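Local coordinates for protein aminotransferase class I and II (Streptococcus suis 89/1591, PDB 3OP7) that probably transfers amino groups between amino acids and keto acids, using covalently bound pyridoxal phosphate, at residues N94-Y99 and Y250-A255; Y99-P104 and D242-Y247. One frame throughout, in Å; residues are numbered along the deposited sequence.

Interaction 1 of 2, residues N94-Y99 and Y250-A255; sequences NLLVLY and YTMICA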
loop_
_atom_site.group_PDB
_atom_site.type_symbol
_atom_site.label_atom_id
_atom_site.label_comp_id
_atom_site.label_asym_id
_atom_site.label_seq_id
_atom_site.Cartn_x
_atom_site.Cartn_y
_atom_site.Cartn_z
ATOM N N ASN A 94 0.181 -7.377 6.235
ATOM C CA ASN A 94 1.095 -7.350 7.387
ATOM C C ASN A 94 1.237 -5.953 7.956
ATOM O O ASN A 94 1.210 -5.790 9.188
ATOM C CB ASN A 94 2.513 -7.906 7.045
ATOM C CG ASN A 94 2.567 -9.391 6.851
ATOM O OD1 ASN A 94 1.850 -10.173 7.502
ATOM N ND2 ASN A 94 3.551 -9.828 6.052
ATOM N N LEU A 95 1.433 -4.956 7.088
ATOM C CA LEU A 95 1.585 -3.587 7.533
ATOM C C LEU A 95 0.322 -3.124 8.241
ATOM O O LEU A 95 0.394 -2.472 9.295
ATOM C CB LEU A 95 1.860 -2.665 6.352
ATOM C CG LEU A 95 1.970 -1.178 6.728
ATOM C CD1 LEU A 95 3.035 -0.931 7.791
ATOM C CD2 LEU A 95 2.195 -0.361 5.473
ATOM N N LEU A 96 -0.836 -3.375 7.652
ATOM C CA LEU A 96 -2.099 -2.935 8.272
ATOM C C LEU A 96 -2.262 -3.532 9.686
ATOM O O LEU A 96 -2.653 -2.825 10.629
ATOM C CB LEU A 96 -3.265 -3.352 7.432
ATOM C CG LEU A 96 -4.676 -3.015 7.963
ATOM C CD1 LEU A 96 -4.840 -1.493 8.180
ATOM C CD2 LEU A 96 -5.745 -3.601 7.007
ATOM N N VAL A 97 -1.966 -4.812 9.827
ATOM C CA VAL A 97 -2.098 -5.487 11.141
ATOM C C VAL A 97 -1.172 -4.814 12.174
ATOM O O VAL A 97 -1.610 -4.369 13.259
ATOM C CB VAL A 97 -1.816 -6.984 11.073
ATOM C CG1 VAL A 97 -1.766 -7.652 12.518
ATOM C CG2 VAL A 97 -2.903 -7.651 10.222
ATOM N N LEU A 98 0.108 -4.700 11.821
ATOM C CA LEU A 98 1.104 -4.208 12.763
ATOM C C LEU A 98 0.910 -2.741 13.070
ATOM O O LEU A 98 0.950 -2.298 14.219
ATOM C CB LEU A 98 2.511 -4.531 12.209
ATOM C CG LEU A 98 2.779 -6.043 12.074
ATOM C CD1 LEU A 98 3.935 -6.310 11.109
ATOM C CD2 LEU A 98 3.070 -6.650 13.454
ATOM N N TYR A 99 0.667 -1.967 12.040
ATOM C CA TYR A 99 0.515 -0.547 12.245
ATOM C C TYR A 99 -0.736 -0.232 13.096
ATOM O O TYR A 99 -0.722 0.700 13.930
ATOM C CB TYR A 99 0.486 0.133 10.894
ATOM C CG TYR A 99 0.866 1.577 10.846
ATOM C CD1 TYR A 99 1.655 2.164 11.817
ATOM C CD2 TYR A 99 0.411 2.378 9.834
ATOM C CE1 TYR A 99 1.974 3.524 11.776
ATOM C CE2 TYR A 99 0.746 3.731 9.781
ATOM C CZ TYR A 99 1.532 4.286 10.745
ATOM O OH TYR A 99 1.818 5.644 10.686
ATOM N N TYR A 250 -4.401 5.063 6.114
ATOM C CA TYR A 250 -3.010 5.466 6.319
ATOM C C TYR A 250 -2.110 4.808 5.322
ATOM O O TYR A 250 -0.994 5.280 5.096
ATOM C CB TYR A 250 -2.541 5.053 7.723
ATOM C CG TYR A 250 -3.016 5.924 8.840
ATOM C CD1 TYR A 250 -2.563 7.237 8.985
ATOM C CD2 TYR A 250 -3.915 5.451 9.791
ATOM C CE1 TYR A 250 -2.941 7.987 10.018
ATOM C CE2 TYR A 250 -4.315 6.211 10.842
ATOM C CZ TYR A 250 -3.828 7.501 10.979
ATOM O OH TYR A 250 -4.214 8.389 11.993
ATOM N N THR A 251 -2.506 3.626 4.827
ATOM C CA THR A 251 -1.622 2.798 4.032
ATOM C C THR A 251 -2.042 2.512 2.598
ATOM O O THR A 251 -1.181 2.340 1.731
ATOM C CB THR A 251 -1.421 1.455 4.767
ATOM O OG1 THR A 251 -2.673 0.764 4.807
ATOM C CG2 THR A 251 -0.887 1.735 6.231
HETATM N N MSE A 252 -3.353 2.392 2.322
HETATM C CA MSE A 252 -3.793 1.948 1.027
HETATM C C MSE A 252 -5.094 2.605 0.510
HETATM O O MSE A 252 -5.230 2.762 -0.689
HETATM C CB MSE A 252 -3.915 0.436 1.010
HETATM C CG MSE A 252 -4.911 -0.068 1.954
HETATM SE SE MSE A 252 -5.220 -1.936 2.052
HETATM C CE MSE A 252 -3.704 -2.152 3.272
ATOM N N ILE A 253 -5.993 2.970 1.429
ATOM C CA ILE A 253 -7.466 3.199 1.186
ATOM C C ILE A 253 -8.184 1.905 0.752
ATOM O O ILE A 253 -9.126 1.437 1.429
ATOM C CB ILE A 253 -7.791 4.362 0.223
ATOM C CG1 ILE A 253 -7.144 5.658 0.713
ATOM C CG2 ILE A 253 -9.355 4.507 0.098
ATOM C CD1 ILE A 253 -7.390 6.863 -0.163
ATOM N N CYS A 254 -7.754 1.380 -0.384
ATOM C CA CYS A 254 -8.281 0.167 -0.953
ATOM C C CYS A 254 -7.304 -0.353 -2.013
ATOM O O CYS A 254 -6.350 0.321 -2.440
ATOM C CB CYS A 254 -9.662 0.460 -1.594
ATOM S SG CYS A 254 -9.607 1.739 -2.738
ATOM N N ALA A 255 -7.587 -1.554 -2.465
ATOM C CA ALA A 255 -6.879 -2.121 -3.570
ATOM C C ALA A 255 -7.608 -1.802 -4.844
ATOM O O ALA A 255 -8.679 -1.133 -4.814
ATOM C CB ALA A 255 -6.817 -3.637 -3.373
#

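Interaction 2 of 2, residues Y99-P104 and D242-Y247; sequences YSLIEP and DILRDY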
loop_
_atom_site.group_PDB
_atom_site.type_symbol
_atom_site.label_atom_id
_atom_site.label_comp_id
_atom_site.label_asym_id
_atom_site.label_seq_id
_atom_site.Cartn_x
_atom_site.Cartn_y
_atom_site.Cartn_z
ATOM N N TYR A 99 0.667 -1.967 12.040
ATOM C CA TYR A 99 0.515 -0.547 12.245
ATOM C C TYR A 99 -0.736 -0.232 13.096
ATOM O O TYR A 99 -0.722 0.700 13.930
ATOM C CB TYR A 99 0.486 0.133 10.894
ATOM C CG TYR A 99 0.866 1.577 10.846
ATOM C CD1 TYR A 99 1.655 2.164 11.817
ATOM C CD2 TYR A 99 0.411 2.378 9.834
ATOM C CE1 TYR A 99 1.974 3.524 11.776
ATOM C CE2 TYR A 99 0.746 3.731 9.781
ATOM C CZ TYR A 99 1.532 4.286 10.745
ATOM O OH TYR A 99 1.818 5.644 10.686
ATOM N N SER A 100 -1.806 -0.996 12.910
ATOM C CA SER A 100 -3.066 -0.774 13.612
ATOM C C SER A 100 -2.935 -1.177 15.082
ATOM O O SER A 100 -3.462 -0.477 15.982
ATOM C CB SER A 100 -4.191 -1.601 12.961
ATOM O OG SER A 100 -4.519 -1.097 11.683
ATOM N N LEU A 101 -2.274 -2.306 15.333
ATOM C CA LEU A 101 -2.351 -2.937 16.640
ATOM C C LEU A 101 -1.180 -2.702 17.569
ATOM O O LEU A 101 -1.340 -2.839 18.780
ATOM C CB LEU A 101 -2.606 -4.458 16.501
ATOM C CG LEU A 101 -3.907 -4.805 15.775
ATOM C CD1 LEU A 101 -3.945 -6.332 15.580
ATOM C CD2 LEU A 101 -5.158 -4.282 16.512
ATOM N N ILE A 102 -0.013 -2.393 17.034
ATOM C CA ILE A 102 1.181 -2.341 17.855
ATOM C C ILE A 102 1.389 -0.930 18.372
ATOM O O ILE A 102 1.389 0.039 17.599
ATOM C CB ILE A 102 2.418 -2.850 17.094
ATOM C CG1 ILE A 102 2.263 -4.330 16.755
ATOM C CG2 ILE A 102 3.717 -2.649 17.916
ATOM C CD1 ILE A 102 1.879 -5.259 17.937
ATOM N N GLU A 103 1.569 -0.818 19.688
ATOM C CA GLU A 103 1.772 0.455 20.388
ATOM C C GLU A 103 3.185 0.536 20.948
ATOM O O GLU A 103 3.795 -0.493 21.258
ATOM C CB GLU A 103 0.801 0.566 21.548
ATOM C CG GLU A 103 -0.598 0.151 21.248
ATOM C CD GLU A 103 -1.516 1.274 20.964
ATOM O OE1 GLU A 103 -1.144 2.114 20.107
ATOM O OE2 GLU A 103 -2.607 1.307 21.614
ATOM N N PRO A 104 3.717 1.744 21.117
ATOM C CA PRO A 104 5.022 1.898 21.739
ATOM C C PRO A 104 5.084 1.186 23.083
ATOM O O PRO A 104 4.134 1.262 23.855
ATOM C CB PRO A 104 5.133 3.424 21.966
ATOM C CG PRO A 104 4.292 4.015 20.993
ATOM C CD PRO A 104 3.124 3.056 20.777
ATOM N N ASP A 242 -12.750 -5.161 13.067
ATOM C CA ASP A 242 -13.324 -3.818 13.316
ATOM C C ASP A 242 -12.283 -2.749 13.627
ATOM O O ASP A 242 -12.500 -1.583 13.281
ATOM C CB ASP A 242 -14.304 -3.831 14.482
ATOM C CG ASP A 242 -15.718 -4.225 14.078
ATOM O OD1 ASP A 242 -16.032 -4.156 12.875
ATOM O OD2 ASP A 242 -16.530 -4.584 14.987
ATOM N N ILE A 243 -11.193 -3.109 14.307
ATOM C CA ILE A 243 -10.116 -2.143 14.548
ATOM C C ILE A 243 -9.428 -1.769 13.246
ATOM O O ILE A 243 -9.325 -0.576 12.878
ATOM C CB ILE A 243 -9.101 -2.670 15.546
ATOM C CG1 ILE A 243 -9.716 -2.826 16.939
ATOM C CG2 ILE A 243 -7.887 -1.775 15.584
ATOM C CD1 ILE A 243 -8.843 -3.596 17.928
ATOM N N LEU A 244 -9.056 -2.792 12.491
ATOM C CA LEU A 244 -8.259 -2.582 11.260
ATOM C C LEU A 244 -8.964 -1.683 10.259
ATOM O O LEU A 244 -8.320 -0.963 9.536
ATOM C CB LEU A 244 -7.906 -3.898 10.600
ATOM C CG LEU A 244 -7.151 -4.935 11.427
ATOM C CD1 LEU A 244 -6.699 -6.189 10.594
ATOM C CD2 LEU A 244 -5.962 -4.401 12.183
ATOM N N ARG A 245 -10.293 -1.759 10.203
ATOM C CA ARG A 245 -11.061 -1.034 9.187
ATOM C C ARG A 245 -10.892 0.474 9.266
ATOM O O ARG A 245 -11.181 1.173 8.292
ATOM C CB ARG A 245 -12.547 -1.292 9.335
ATOM C CG ARG A 245 -13.030 -2.635 8.958
ATOM C CD ARG A 245 -14.537 -2.538 8.902
ATOM N NE ARG A 245 -15.023 -3.623 8.113
ATOM C CZ ARG A 245 -15.409 -4.757 8.660
ATOM N NH1 ARG A 245 -15.422 -4.853 9.980
ATOM N NH2 ARG A 245 -15.810 -5.764 7.903
ATOM N N ASP A 246 -10.471 0.960 10.421
ATOM C CA ASP A 246 -10.345 2.372 10.644
ATOM C C ASP A 246 -8.934 2.924 10.401
ATOM O O ASP A 246 -8.685 4.105 10.683
ATOM C CB ASP A 246 -10.801 2.717 12.054
ATOM C CG ASP A 246 -12.334 2.593 12.235
ATOM O OD1 ASP A 246 -13.129 2.805 11.255
ATOM O OD2 ASP A 246 -12.717 2.288 13.378
ATOM N N TYR A 247 -8.029 2.073 9.910
ATOM C CA TYR A 247 -6.630 2.461 9.660
ATOM C C TYR A 247 -6.172 2.283 8.211
ATOM O O TYR A 247 -5.059 2.685 7.853
ATOM C CB TYR A 247 -5.687 1.686 10.569
ATOM C CG TYR A 247 -5.900 2.012 12.010
ATOM C CD1 TYR A 247 -5.234 3.088 12.608
ATOM C CD2 TYR A 247 -6.806 1.289 12.764
ATOM C CE1 TYR A 247 -5.469 3.408 13.928
ATOM C CE2 TYR A 247 -7.042 1.587 14.069
ATOM C CZ TYR A 247 -6.377 2.649 14.654
ATOM O OH TYR A 247 -6.669 2.947 15.973
#

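Interaction 1 of 2, residues N94-Y99 and Y250-A255
The ring of Y99 meets T251 at its edge: the methyl CG2 lies near the ring plane, 3.9 Å from CD2. The neighbouring ring atom, CE2, is met obliquely by Y250 CB at 4.1 Å. The two tyrosine side chains cross at about a right angle. Y99 CG is anti to its backbone N (chi1 -157°), beside the carbonyl carbon, and the bond from CA to CB points toward 250-255.

One helical turn earlier, L95 reaches the same methyl, with CD2 3.8 Å from T251 CG2. T251 is therefore the hub, and its chi1 of 65° sets CG2 anti to the carbonyl carbon, where both the leucine and the tyrosine can reach it. A branched residue suits the place because its methyl serves the apolar contact. Beside this cluster, the selenomethionine M252 gives a looser touch, its CE 4.4 Å from L96 CB.

The contact joins helix 89-101 to the loop between helices 238-244 and 257-268 of this class I and II aminotransferase, at the subunit interface. The Y99 hydroxyl is hydrogen-bonded to S124 OG of the second subunit and the Y250 hydroxyl to P5 O of that chain, while L95 packs on L95 of the second subunit. R230 of the second subunit bonds to the carbonyl oxygens of M252 and C254.

No hydrogen bond joins 94-99 to 250-255. Apolar contacts supply the adhesion within the chain, and the tyrosines, apolar except at OH, can pack here while their polar ends help tie the dimer together.

Interaction 2 of 2, residues Y99-P104 and D242-Y247
S100 and L244 meet closely, S100 CB lying 3.4 Å from L244 CD2, tighter than an ordinary carbon-carbon contact. This joins the C-terminal end of helix 89-101 to helix 238-244 and the turn after it, two elements packed beside the mixed sheet of the large domain in this fold type I, aspartate-aminotransferase-like enzyme. The small serine lets the backbones approach to 6.0 Å between S100 CA and L244 CA.

S100 also adjoins Y247. The hydroxyl OG sits 3.2 Å from Y247 CB, and S100 CA lies over one face of the ring, 4.3 Å above its plane and offset toward the rim. At the edge of that ring, in plane, is the carbonyl oxygen of I243. L101 extends the apolar patch: its CD2 is 3.8 Å from I243 CG2, and its CG stands 4.2 Å from L244 CD2, with these two leucines crossing at about a right angle. Branched aliphatic residues suit this seam, where aliphatic carbons fit together.

Farther out, the S100 hydroxyl is hydrogen-bonded to L96 O, one turn back in its own helix, so a polar atom buried among carbons is satisfied; chi1 of -70° puts OG beside the backbone N. L244 also rests on V97 and on L85 of strand 84-87. The Y247 hydroxyl is hydrogen-bonded to G1 N of the second subunit, which helps hold the hydroxyl end. In the turn itself Y247 N bonds to L244 O at 3.1 Å.

How the interactions relate
Both interactions use helix 89-101 and share Y99, but the helix meets a different partner in each: interaction 1 the loop leading to helix 257-268, interaction 2 the end of helix 238-244 and its turn. Their centres lie 9 Å apart, and they touch where L96 CD1 comes 3.8 Å from L244 O. Every touching residue of interaction 1 is buried, whereas interaction 2, farther from the chain centre, includes the partly exposed I243. Neither has a hydrogen bond across it. Interaction 1 relies on methyl and aromatic packing, interaction 2 on a tight serine-leucine approach, S100 against Y247, and aliphatic contacts. Both border the second subunit, which takes hydrogen bonds with tyrosine hydroxyls from each.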